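Local coordinates for protein L544 (Acanthamoeba polyphaga mimivirus, PDB 4AMQ) that probably transfers nucleotidyl groups as a manganese-binding nucleotidyltransferase of the virion, with a possible link to transcription-coupled DNA repair, at residues Lys242-Phe255 against Asn357-Ile371. Residues are numbered along the deposited sequence; the frame is centred on the assembly and turned at random.
Sequences KEYYFMLFPLRFYF and NKQSKKYFTRYINII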
loop_
_atom_site.group_PDB
_atom_site.type_symbol
_atom_site.label_atom_id
_atom_site.label_comp_id
_atom_site.label_asym_id
_atom_site.label_seq_id
_atom_site.Cartn_x
_atom_site.Cartn_y
_atom_site.Cartn_z
ATOM N N LYS A 242 8.182 -7.458 18.024
ATOM C CA LYS A 242 7.244 -8.461 18.518
ATOM C C LYS A 242 5.860 -8.305 17.878
ATOM O O LYS A 242 4.837 -8.531 18.526
ATOM C CB LYS A 242 7.148 -8.409 20.047
ATOM C CG LYS A 242 8.412 -8.886 20.756
ATOM C CD LYS A 242 8.601 -8.181 22.091
ATOM C CE LYS A 242 10.079 -8.008 22.428
ATOM N NZ LYS A 242 10.604 -9.085 23.299
ATOM N N GLU A 243 5.838 -7.909 16.607
ATOM C CA GLU A 243 4.599 -7.863 15.837
ATOM C C GLU A 243 4.230 -9.284 15.424
ATOM O O GLU A 243 4.464 -9.691 14.285
ATOM C CB GLU A 243 4.763 -6.986 14.593
ATOM C CG GLU A 243 5.046 -5.518 14.877
ATOM C CD GLU A 243 6.518 -5.231 15.093
ATOM O OE1 GLU A 243 7.339 -6.161 14.944
ATOM O OE2 GLU A 243 6.857 -4.070 15.409
ATOM N N TYR A 244 3.646 -10.029 16.355
ATOM C CA TYR A 244 3.468 -11.471 16.200
ATOM C C TYR A 244 2.563 -11.888 15.043
ATOM O O TYR A 244 2.703 -12.985 14.509
ATOM C CB TYR A 244 2.986 -12.088 17.515
ATOM C CG TYR A 244 4.004 -11.966 18.628
ATOM C CD1 TYR A 244 5.308 -12.416 18.452
ATOM C CD2 TYR A 244 3.671 -11.377 19.843
ATOM C CE1 TYR A 244 6.247 -12.300 19.460
ATOM C CE2 TYR A 244 4.604 -11.255 20.858
ATOM C CZ TYR A 244 5.890 -11.718 20.661
ATOM O OH TYR A 244 6.822 -11.599 21.667
ATOM N N TYR A 245 1.632 -11.020 14.662
ATOM C CA TYR A 245 0.765 -11.311 13.528
ATOM C C TYR A 245 1.542 -11.255 12.217
ATOM O O TYR A 245 1.414 -12.136 11.366
ATOM C CB TYR A 245 -0.408 -10.336 13.475
ATOM C CG TYR A 245 -1.260 -10.505 12.242
ATOM C CD1 TYR A 245 -2.017 -11.651 12.053
ATOM C CD2 TYR A 245 -1.305 -9.521 11.263
ATOM C CE1 TYR A 245 -2.794 -11.814 10.932
ATOM C CE2 TYR A 245 -2.087 -9.673 10.133
ATOM C CZ TYR A 245 -2.829 -10.822 9.976
ATOM O OH TYR A 245 -3.613 -10.985 8.857
ATOM N N PHE A 246 2.351 -10.215 12.060
ATOM C CA PHE A 246 3.119 -10.038 10.838
ATOM C C PHE A 246 4.327 -10.973 10.772
ATOM O O PHE A 246 4.868 -11.228 9.696
ATOM C CB PHE A 246 3.525 -8.572 10.670
ATOM C CG PHE A 246 2.356 -7.651 10.447
ATOM C CD1 PHE A 246 1.803 -7.509 9.183
ATOM C CD2 PHE A 246 1.795 -6.948 11.501
ATOM C CE1 PHE A 246 0.720 -6.672 8.972
ATOM C CE2 PHE A 246 0.712 -6.112 11.296
ATOM C CZ PHE A 246 0.175 -5.972 10.030
ATOM N N MET A 247 4.730 -11.498 11.924
ATOM C CA MET A 247 5.819 -12.464 11.983
ATOM C C MET A 247 5.356 -13.846 11.530
ATOM O O MET A 247 6.169 -14.746 11.332
ATOM C CB MET A 247 6.409 -12.524 13.393
ATOM C CG MET A 247 7.060 -11.218 13.832
ATOM S SD MET A 247 7.209 -11.048 15.623
ATOM C CE MET A 247 8.436 -12.303 15.987
ATOM N N LEU A 248 4.045 -14.013 11.369
ATOM C CA LEU A 248 3.497 -15.245 10.813
ATOM C C LEU A 248 3.764 -15.329 9.313
ATOM O O LEU A 248 3.824 -16.419 8.749
ATOM C CB LEU A 248 1.989 -15.336 11.065
ATOM C CG LEU A 248 1.493 -15.518 12.501
ATOM C CD1 LEU A 248 -0.025 -15.466 12.534
ATOM C CD2 LEU A 248 1.997 -16.822 13.099
ATOM N N PHE A 249 3.913 -14.170 8.673
ATOM C CA PHE A 249 4.139 -14.100 7.231
ATOM C C PHE A 249 5.465 -14.743 6.809
ATOM O O PHE A 249 5.512 -15.469 5.816
ATOM C CB PHE A 249 4.058 -12.650 6.733
ATOM C CG PHE A 249 2.662 -12.083 6.724
ATOM C CD1 PHE A 249 1.958 -11.911 7.905
ATOM C CD2 PHE A 249 2.052 -11.727 5.530
ATOM C CE1 PHE A 249 0.670 -11.390 7.893
ATOM C CE2 PHE A 249 0.768 -11.208 5.514
ATOM C CZ PHE A 249 0.077 -11.038 6.697
ATOM N N PRO A 250 6.552 -14.472 7.548
ATOM C CA PRO A 250 7.785 -15.218 7.258
ATOM C C PRO A 250 7.588 -16.719 7.474
ATOM O O PRO A 250 8.107 -17.525 6.701
ATOM C CB PRO A 250 8.781 -14.664 8.281
ATOM C CG PRO A 250 8.278 -13.290 8.584
ATOM C CD PRO A 250 6.777 -13.391 8.524
ATOM N N LEU A 251 6.833 -17.088 8.505
ATOM C CA LEU A 251 6.568 -18.496 8.780
ATOM C C LEU A 251 5.793 -19.147 7.640
ATOM O O LEU A 251 6.076 -20.279 7.257
ATOM C CB LEU A 251 5.808 -18.666 10.098
ATOM C CG LEU A 251 6.496 -18.169 11.369
ATOM C CD1 LEU A 251 5.673 -18.539 12.594
ATOM C CD2 LEU A 251 7.905 -18.733 11.479
ATOM N N ARG A 252 4.813 -18.429 7.098
ATOM C CA ARG A 252 4.020 -18.957 5.994
ATOM C C ARG A 252 4.905 -19.210 4.777
ATOM O O ARG A 252 4.722 -20.191 4.059
ATOM C CB ARG A 252 2.861 -18.018 5.640
ATOM C CG ARG A 252 1.993 -18.525 4.490
ATOM C CD ARG A 252 0.738 -17.683 4.305
ATOM N NE ARG A 252 1.045 -16.284 4.022
ATOM C CZ ARG A 252 0.129 -15.342 3.818
ATOM N NH1 ARG A 252 -1.164 -15.643 3.867
ATOM N NH2 ARG A 252 0.507 -14.097 3.567
ATOM N N PHE A 253 5.868 -18.324 4.549
ATOM C CA PHE A 253 6.816 -18.521 3.465
ATOM C C PHE A 253 7.679 -19.751 3.736
ATOM O O PHE A 253 7.907 -20.567 2.844
ATOM C CB PHE A 253 7.698 -17.285 3.271
ATOM C CG PHE A 253 8.689 -17.423 2.147
ATOM C CD1 PHE A 253 8.328 -17.113 0.846
ATOM C CD2 PHE A 253 9.980 -17.872 2.392
ATOM C CE1 PHE A 253 9.237 -17.243 -0.195
ATOM C CE2 PHE A 253 10.892 -18.003 1.361
ATOM C CZ PHE A 253 10.521 -17.686 0.064
ATOM N N TYR A 254 8.146 -19.885 4.974
ATOM C CA TYR A 254 8.991 -21.014 5.350
ATOM C C TYR A 254 8.282 -22.342 5.100
ATOM O O TYR A 254 8.882 -23.288 4.592
ATOM C CB TYR A 254 9.412 -20.914 6.819
ATOM C CG TYR A 254 10.362 -22.008 7.264
ATOM C CD1 TYR A 254 9.881 -23.222 7.738
ATOM C CD2 TYR A 254 11.739 -21.826 7.209
ATOM C CE1 TYR A 254 10.744 -24.226 8.145
ATOM C CE2 TYR A 254 12.611 -22.823 7.613
ATOM C CZ TYR A 254 12.109 -24.020 8.080
ATOM O OH TYR A 254 12.974 -25.013 8.482
ATOM N N PHE A 255 6.998 -22.402 5.446
ATOM C CA PHE A 255 6.230 -23.638 5.342
ATOM C C PHE A 255 5.385 -23.716 4.075
ATOM O O PHE A 255 4.447 -24.511 4.007
ATOM C CB PHE A 255 5.313 -23.799 6.559
ATOM C CG PHE A 255 6.042 -24.090 7.840
ATOM C CD1 PHE A 255 6.551 -25.356 8.091
ATOM C CD2 PHE A 255 6.203 -23.107 8.802
ATOM C CE1 PHE A 255 7.217 -25.632 9.271
ATOM C CE2 PHE A 255 6.870 -23.376 9.985
ATOM C CZ PHE A 255 7.376 -24.642 10.219
ATOM N N ASN A 357 -1.631 -8.557 17.143
ATOM C CA ASN A 357 -0.342 -9.090 17.566
ATOM C C ASN A 357 -0.460 -9.920 18.841
ATOM O O ASN A 357 0.172 -10.970 18.970
ATOM C CB ASN A 357 0.666 -7.955 17.759
ATOM C CG ASN A 357 1.149 -7.381 16.444
ATOM O OD1 ASN A 357 1.288 -8.105 15.460
ATOM N ND2 ASN A 357 1.407 -6.079 16.418
ATOM N N LYS A 358 -1.277 -9.444 19.775
ATOM C CA LYS A 358 -1.502 -10.143 21.035
ATOM C C LYS A 358 -2.172 -11.492 20.804
ATOM O O LYS A 358 -1.750 -12.507 21.355
ATOM C CB LYS A 358 -2.366 -9.296 21.971
ATOM C CG LYS A 358 -2.588 -9.919 23.341
ATOM C CD LYS A 358 -3.813 -9.333 24.028
ATOM C CE LYS A 358 -3.883 -9.768 25.484
ATOM N NZ LYS A 358 -3.730 -11.242 25.638
ATOM N N GLN A 359 -3.220 -11.495 19.987
ATOM C CA GLN A 359 -3.964 -12.714 19.697
ATOM C C GLN A 359 -3.176 -13.659 18.797
ATOM O O GLN A 359 -3.580 -14.802 18.583
ATOM C CB GLN A 359 -5.299 -12.382 19.029
ATOM C CG GLN A 359 -6.237 -11.530 19.869
ATOM C CD GLN A 359 -7.494 -11.154 19.115
ATOM O OE1 GLN A 359 -8.322 -12.008 18.793
ATOM N NE2 GLN A 359 -7.637 -9.869 18.811
ATOM N N SER A 360 -2.055 -13.176 18.268
ATOM C CA SER A 360 -1.268 -13.952 17.311
ATOM C C SER A 360 -0.047 -14.621 17.940
ATOM O O SER A 360 0.504 -15.564 17.378
ATOM C CB SER A 360 -0.822 -13.070 16.142
ATOM O OG SER A 360 -1.897 -12.800 15.265
ATOM N N LYS A 361 0.367 -14.131 19.105
ATOM C CA LYS A 361 1.617 -14.564 19.726
ATOM C C LYS A 361 1.731 -16.073 19.879
ATOM O O LYS A 361 2.805 -16.641 19.679
ATOM C CB LYS A 361 1.807 -13.884 21.086
ATOM C CG LYS A 361 3.049 -14.343 21.841
ATOM C CD LYS A 361 3.262 -13.542 23.119
ATOM C CE LYS A 361 4.380 -14.140 23.960
ATOM N NZ LYS A 361 5.667 -14.259 23.213
ATOM N N LYS A 362 0.622 -16.717 20.231
ATOM C CA LYS A 362 0.612 -18.154 20.476
ATOM C C LYS A 362 0.752 -18.959 19.192
ATOM O O LYS A 362 1.402 -20.006 19.176
ATOM C CB LYS A 362 -0.664 -18.558 21.209
ATOM C CG LYS A 362 -1.903 -17.862 20.683
ATOM C CD LYS A 362 -3.170 -18.400 21.330
ATOM C CE LYS A 362 -3.449 -19.822 20.891
ATOM N NZ LYS A 362 -4.831 -20.256 21.238
ATOM N N TYR A 363 0.136 -18.477 18.116
ATOM C CA TYR A 363 0.268 -19.149 16.831
ATOM C C TYR A 363 1.683 -18.997 16.297
ATOM O O TYR A 363 2.189 -19.871 15.594
ATOM C CB TYR A 363 -0.752 -18.620 15.830
ATOM C CG TYR A 363 -2.166 -18.844 16.289
ATOM C CD1 TYR A 363 -2.802 -20.055 16.065
ATOM C CD2 TYR A 363 -2.863 -17.851 16.969
ATOM C CE1 TYR A 363 -4.092 -20.273 16.494
ATOM C CE2 TYR A 363 -4.154 -18.061 17.403
ATOM C CZ TYR A 363 -4.764 -19.274 17.162
ATOM O OH TYR A 363 -6.053 -19.497 17.589
ATOM N N PHE A 364 2.320 -17.882 16.633
ATOM C CA PHE A 364 3.714 -17.696 16.281
ATOM C C PHE A 364 4.579 -18.700 17.034
ATOM O O PHE A 364 5.282 -19.505 16.423
ATOM C CB PHE A 364 4.175 -16.275 16.593
ATOM C CG PHE A 364 5.641 -16.062 16.355
ATOM C CD1 PHE A 364 6.138 -15.965 15.066
ATOM C CD2 PHE A 364 6.525 -15.980 17.418
ATOM C CE1 PHE A 364 7.488 -15.779 14.841
ATOM C CE2 PHE A 364 7.876 -15.792 17.199
ATOM C CZ PHE A 364 8.358 -15.693 15.909
ATOM N N THR A 365 4.519 -18.647 18.363
ATOM C CA THR A 365 5.325 -19.527 19.205
ATOM C C THR A 365 5.129 -20.995 18.836
ATOM O O THR A 365 6.076 -21.779 18.856
ATOM C CB THR A 365 5.019 -19.323 20.705
ATOM O OG1 THR A 365 3.632 -19.579 20.955
ATOM C CG2 THR A 365 5.354 -17.897 21.130
ATOM N N ARG A 366 3.898 -21.356 18.491
ATOM C CA ARG A 366 3.577 -22.723 18.096
ATOM C C ARG A 366 4.328 -23.163 16.843
ATOM O O ARG A 366 4.933 -24.234 16.815
ATOM C CB ARG A 366 2.076 -22.867 17.861
ATOM C CG ARG A 366 1.688 -24.161 17.174
ATOM C CD ARG A 366 0.203 -24.192 16.889
ATOM N NE ARG A 366 -0.578 -23.959 18.101
ATOM C CZ ARG A 366 -1.894 -23.784 18.118
ATOM N NH1 ARG A 366 -2.584 -23.812 16.985
ATOM N NH2 ARG A 366 -2.522 -23.578 19.269
ATOM N N TYR A 367 4.281 -22.336 15.802
ATOM C CA TYR A 367 4.892 -22.696 14.528
ATOM C C TYR A 367 6.400 -22.448 14.493
ATOM O O TYR A 367 7.131 -23.134 13.777
ATOM C CB TYR A 367 4.176 -22.004 13.363
ATOM C CG TYR A 367 2.782 -22.546 13.137
ATOM C CD1 TYR A 367 2.580 -23.707 12.404
ATOM C CD2 TYR A 367 1.670 -21.907 13.670
ATOM C CE1 TYR A 367 1.311 -24.214 12.200
ATOM C CE2 TYR A 367 0.397 -22.406 13.473
ATOM C CZ TYR A 367 0.223 -23.558 12.739
ATOM O OH TYR A 367 -1.042 -24.060 12.541
ATOM N N ILE A 368 6.868 -21.478 15.274
ATOM C CA ILE A 368 8.301 -21.227 15.364
ATOM C C ILE A 368 8.992 -22.391 16.078
ATOM O O ILE A 368 10.159 -22.686 15.817
ATOM C CB ILE A 368 8.611 -19.896 16.082
ATOM C CG1 ILE A 368 10.075 -19.502 15.871
ATOM C CG2 ILE A 368 8.283 -19.988 17.565
ATOM C CD1 ILE A 368 10.465 -19.369 14.418
ATOM N N ASN A 369 8.260 -23.055 16.968
ATOM C CA ASN A 369 8.783 -24.214 17.683
ATOM C C ASN A 369 8.797 -25.463 16.814
ATOM O O ASN A 369 9.359 -26.488 17.194
ATOM C CB ASN A 369 7.983 -24.478 18.959
ATOM C CG ASN A 369 8.321 -23.503 20.067
ATOM O OD1 ASN A 369 9.328 -22.799 20.004
ATOM N ND2 ASN A 369 7.484 -23.467 21.098
ATOM N N ILE A 370 8.162 -25.374 15.650
ATOM C CA ILE A 370 8.188 -26.464 14.687
ATOM C C ILE A 370 9.487 -26.411 13.888
ATOM O O ILE A 370 9.946 -27.418 13.350
ATOM C CB ILE A 370 6.967 -26.414 13.748
ATOM C CG1 ILE A 370 5.684 -26.655 14.548
ATOM C CG2 ILE A 370 7.093 -27.445 12.642
ATOM C CD1 ILE A 370 4.445 -26.791 13.696
ATOM N N ILE A 371 10.075 -25.221 13.832
ATOM C CA ILE A 371 11.367 -25.015 13.187
ATOM C C ILE A 371 12.498 -25.312 14.169
ATOM O O ILE A 371 12.380 -25.017 15.357
ATOM C CB ILE A 371 11.495 -23.565 12.673
ATOM C CG1 ILE A 371 10.402 -23.267 11.642
ATOM C CG2 ILE A 371 12.875 -23.312 12.088
ATOM C CD1 ILE A 371 10.378 -21.834 11.158
#
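The first torsion of Phe-364 (chi1 175°) sets CG opposite the backbone N and swings the ring to Met-247, whose chain bends at its last torsion (chi3 69°) to lay CE over one face of that ring, 3.9 Å from the centroid. SD stands farther off above the face, a Met-aromatic contact. The same ring has Leu-251 CD1 against its CD1 at 3.6 Å and meets the Tyr-244 ring obliquely. Lys-361 stretches alongside Tyr-244, pointing the same way: its CG covers one face of the phenol in a CH-pi contact, and NZ makes a weak hydrogen bond to Tyr-244 OH.

Before helix 248-254 becomes regular, the chain is held by Asn-357. Its OD1 accepts Tyr-245 N at 3.0 Å, in the carbonyl plane and on a lone pair, so a side chain fixes the backbone of the incoming turn. Ser-360 OG approaches the Tyr-245 ring edge while bonding back to Val-356 O; the Tyr-245 hydroxyl goes to Ile-269 O.

At the far end Ile-371 touches two aromatics. Its CD1 sits over the centre of the Tyr-254 ring, 3.8 Å from the centroid, and its CG1 reaches Phe-255 CZ at 3.6 Å. Leu-251 CD2 fills in between Ile-368 and Ile-371, each met through its CD1.

Helix 259-272 backs this apolar seam, touching Phe-255 and Tyr-363. The axes of helix 248-254 and segment 357-368 approach to 10.3 Å with directions 33° apart, an aromatic-rich helix pair, leucine and isoleucine filling between the rings, within the all-helical part that accompanies the nucleotidyltransferase domain.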